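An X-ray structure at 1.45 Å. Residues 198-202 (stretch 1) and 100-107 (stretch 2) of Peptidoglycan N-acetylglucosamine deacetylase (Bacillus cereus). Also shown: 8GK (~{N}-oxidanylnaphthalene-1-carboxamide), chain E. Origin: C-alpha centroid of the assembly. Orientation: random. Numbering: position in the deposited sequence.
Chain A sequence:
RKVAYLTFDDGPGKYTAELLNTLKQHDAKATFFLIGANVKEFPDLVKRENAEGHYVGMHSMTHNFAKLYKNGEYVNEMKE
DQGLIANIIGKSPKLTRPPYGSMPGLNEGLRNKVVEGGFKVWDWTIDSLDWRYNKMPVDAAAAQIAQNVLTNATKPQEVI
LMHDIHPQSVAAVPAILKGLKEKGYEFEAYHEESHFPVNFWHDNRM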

# COMPACT_ATOMS: atom_id res chain seq x y z
N VAL A 198 -6.19 10.69 -3.07
CA VAL A 198 -6.89 9.44 -3.34
C VAL A 198 -7.44 8.95 -2.02
O VAL A 198 -6.80 8.17 -1.31
CB VAL A 198 -5.98 8.36 -3.95
CG1 VAL A 198 -6.82 7.11 -4.30
CG2 VAL A 198 -5.30 8.88 -5.20
N ASN A 199 -8.63 9.42 -1.66
CA ASN A 199 -9.23 8.94 -0.42
C ASN A 199 -10.75 8.95 -0.53
O ASN A 199 -11.33 9.71 -1.31
CB ASN A 199 -8.74 9.75 0.80
CG ASN A 199 -9.22 11.19 0.80
OD1 ASN A 199 -10.37 11.48 1.15
ND2 ASN A 199 -8.34 12.11 0.44
N PHE A 200 -11.37 8.09 0.26
CA PHE A 200 -12.81 7.85 0.17
C PHE A 200 -13.63 9.05 0.60
O PHE A 200 -14.80 9.17 0.22
CB PHE A 200 -13.20 6.62 1.00
CG PHE A 200 -12.64 5.32 0.48
CD1 PHE A 200 -12.61 5.07 -0.89
CD2 PHE A 200 -12.16 4.36 1.35
CE1 PHE A 200 -12.10 3.87 -1.39
CE2 PHE A 200 -11.65 3.15 0.87
CZ PHE A 200 -11.60 2.91 -0.50
N TRP A 201 -13.04 9.96 1.38
CA TRP A 201 -13.75 11.17 1.81
C TRP A 201 -13.70 12.27 0.77
O TRP A 201 -14.37 13.28 0.91
CB TRP A 201 -13.16 11.71 3.12
CG TRP A 201 -13.47 10.85 4.30
CD1 TRP A 201 -12.70 9.85 4.81
CD2 TRP A 201 -14.66 10.89 5.09
NE1 TRP A 201 -13.34 9.26 5.88
CE2 TRP A 201 -14.54 9.89 6.08
CE3 TRP A 201 -15.82 11.68 5.06
CZ2 TRP A 201 -15.53 9.66 7.03
CZ3 TRP A 201 -16.80 11.45 6.02
CH2 TRP A 201 -16.64 10.45 6.99
N HIS A 202 -12.89 12.07 -0.27
CA HIS A 202 -12.62 13.13 -1.25
C HIS A 202 -12.19 14.40 -0.51
O HIS A 202 -12.58 15.51 -0.86
CB HIS A 202 -13.84 13.37 -2.14
CG HIS A 202 -14.26 12.17 -2.93
ND1 HIS A 202 -15.42 12.13 -3.68
CD2 HIS A 202 -13.69 10.95 -3.07
CE1 HIS A 202 -15.53 10.95 -4.26
NE2 HIS A 202 -14.50 10.21 -3.90
C1 8GK E . -6.74 -3.07 4.84
C2 8GK E . -8.20 -3.27 4.63
C3 8GK E . -8.82 -4.31 5.31
C4 8GK E . -10.19 -4.52 5.15
C5 8GK E . -10.94 -3.68 4.33
C6 8GK E . -10.31 -2.63 3.66
C7 8GK E . -8.95 -2.43 3.82
C8 8GK E . -10.79 -5.57 5.82
C9 8GK E . -10.05 -6.42 6.64
C10 8GK E . -8.69 -6.21 6.80
C11 8GK E . -8.08 -5.16 6.13
O12 8GK E . -6.39 -2.70 5.95
N13 8GK E . -5.85 -3.30 3.88
O14 8GK E . -4.60 -3.78 4.28
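Stretch 2, residues 100-107: YGSMPGLN

Neither stretch forms a regular helix or strand, so their packing is best described by turns, backbone torsions and points of closest approach rather than by a crossing angle. Stretch 1 folds into a type I beta turn from Asn199 to His202. The torsions of Phe200 (-68/-21) and Trp201 (-83/-10) are those expected for its two central positions, and the turn is closed by a backbone hydrogen bond from His202 N to Asn199 O at 3.0 Å. This places Phe200 and Trp201 in succession at the bend, and these two residues make most of the contact. Stretch 2 begins with two positive phi values, Tyr100 at 69/10 and Gly101 at 79/165. It then runs through Ser102 and Met103 to a cis peptide bond before Pro104. Beyond it the chain curls back, bringing Leu106 N to 2.8 Å from Ser102 O in a backbone hydrogen bond, and Asn107 takes the N-cap position immediately before a helix. The backbones come closest at Phe200 and Met103, whose CA atoms are 6.1 Å apart; in all, 374 Å² of surface is buried, summed over both sides.

One hydrogen bond joins the stretches. Trp201 NE1 donates to Ser102 O at 2.9 Å with an N-H...O angle of 163°, close to linear. Ser102 O therefore accepts from both the indole and Leu106 N, tying the tryptophan to the curl of stretch 2. Leu106 O also lies 3.2 Å from Trp201 NE1, but the angle is too poor for a second hydrogen bond. The CA-to-CB bond of Trp201 points sideways; the m rotamer (chi1 -71°) and chi2 of 94° nevertheless bring the indole against stretch 2. Ser102 O and Pro104 O lie at the ring edge, the latter 3.7 Å from Trp201 CZ2.

Met103 covers one face of the same indole. Its CE atom is 3.6 Å from the centroid of the Trp201 six-membered ring and 14° off the ring normal, which identifies a CH-pi contact. Met103 SD lies 3.9 Å from that centroid, 19° off the normal, so the sulfur also sits over the face. With chi1 at 172° (t) and chi2 and chi3 both p, the side chain bends to reach this position. Met103 CE additionally approaches Phe200 O at 3.6 Å, while Met103 CB packs against Phe200 CB at 3.8 Å.

Phe200 directs its CA-to-CB bond toward stretch 2. Phe200 CB is 3.7 Å from Ser102 OG, and Phe200 CE2 is 4.3 Å from Gly101 CA, which lies at the edge of the ring. An ideal CB on Gly101 would fall a tight 3.2 Å from Phe200 CE2, and the positive phi independently favours glycine. Tyr100 does not touch stretch 1; its backbone N instead donates to 8GK O12 at 3.0 Å with an angle of 168°, placing the ligand beside the start of stretch 2.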

# COMPACT_ATOMS: atom_id res chain seq x y z
N TYR A 100 -8.50 -0.89 7.08
CA TYR A 100 -9.93 -0.95 6.79
C TYR A 100 -10.42 0.24 5.95
O TYR A 100 -11.63 0.40 5.74
CB TYR A 100 -10.76 -1.08 8.08
CG TYR A 100 -10.22 -2.18 8.96
CD1 TYR A 100 -10.40 -3.53 8.62
CD2 TYR A 100 -9.48 -1.89 10.09
CE1 TYR A 100 -9.87 -4.54 9.41
CE2 TYR A 100 -8.95 -2.89 10.87
CZ TYR A 100 -9.15 -4.21 10.53
OH TYR A 100 -8.59 -5.19 11.32
N GLY A 101 -9.48 1.04 5.45
CA GLY A 101 -9.85 2.21 4.65
C GLY A 101 -10.29 3.37 5.52
O GLY A 101 -10.59 3.19 6.69
N SER A 102 -10.35 4.57 4.95
CA SER A 102 -10.65 5.77 5.75
C SER A 102 -12.12 5.96 6.10
O SER A 102 -12.44 6.76 6.98
CB SER A 102 -10.18 7.03 5.02
OG SER A 102 -10.90 7.23 3.82
N MET A 103 -13.01 5.24 5.42
CA MET A 103 -14.46 5.45 5.54
C MET A 103 -15.13 4.26 6.22
O MET A 103 -15.09 3.15 5.69
CB MET A 103 -15.07 5.68 4.16
CG MET A 103 -16.58 5.72 4.13
SD MET A 103 -17.13 7.34 4.66
CE MET A 103 -16.51 8.39 3.34
N PRO A 104 -15.81 4.49 7.35
CA PRO A 104 -16.09 5.78 7.98
C PRO A 104 -15.15 6.15 9.13
O PRO A 104 -15.39 7.16 9.80
CB PRO A 104 -17.51 5.58 8.51
CG PRO A 104 -17.50 4.13 8.95
CD PRO A 104 -16.55 3.40 8.01
N GLY A 105 -14.12 5.35 9.36
CA GLY A 105 -13.25 5.49 10.52
C GLY A 105 -12.61 6.86 10.75
O GLY A 105 -12.62 7.38 11.87
N LEU A 106 -12.02 7.43 9.70
CA LEU A 106 -11.34 8.71 9.82
C LEU A 106 -12.34 9.85 9.76
O LEU A 106 -12.55 10.46 8.71
CB LEU A 106 -10.29 8.89 8.72
CG LEU A 106 -8.88 8.32 8.88
CD1 LEU A 106 -8.03 8.88 7.74
CD2 LEU A 106 -8.26 8.63 10.24
N ASN A 107 -12.95 10.15 10.90
CA ASN A 107 -13.94 11.22 10.98
C ASN A 107 -13.31 12.62 10.87
O ASN A 107 -12.09 12.76 10.80
CB ASN A 107 -14.73 11.12 12.28
CG ASN A 107 -13.82 11.08 13.50
OD1 ASN A 107 -13.06 12.01 13.74
ND2 ASN A 107 -13.92 10.01 14.28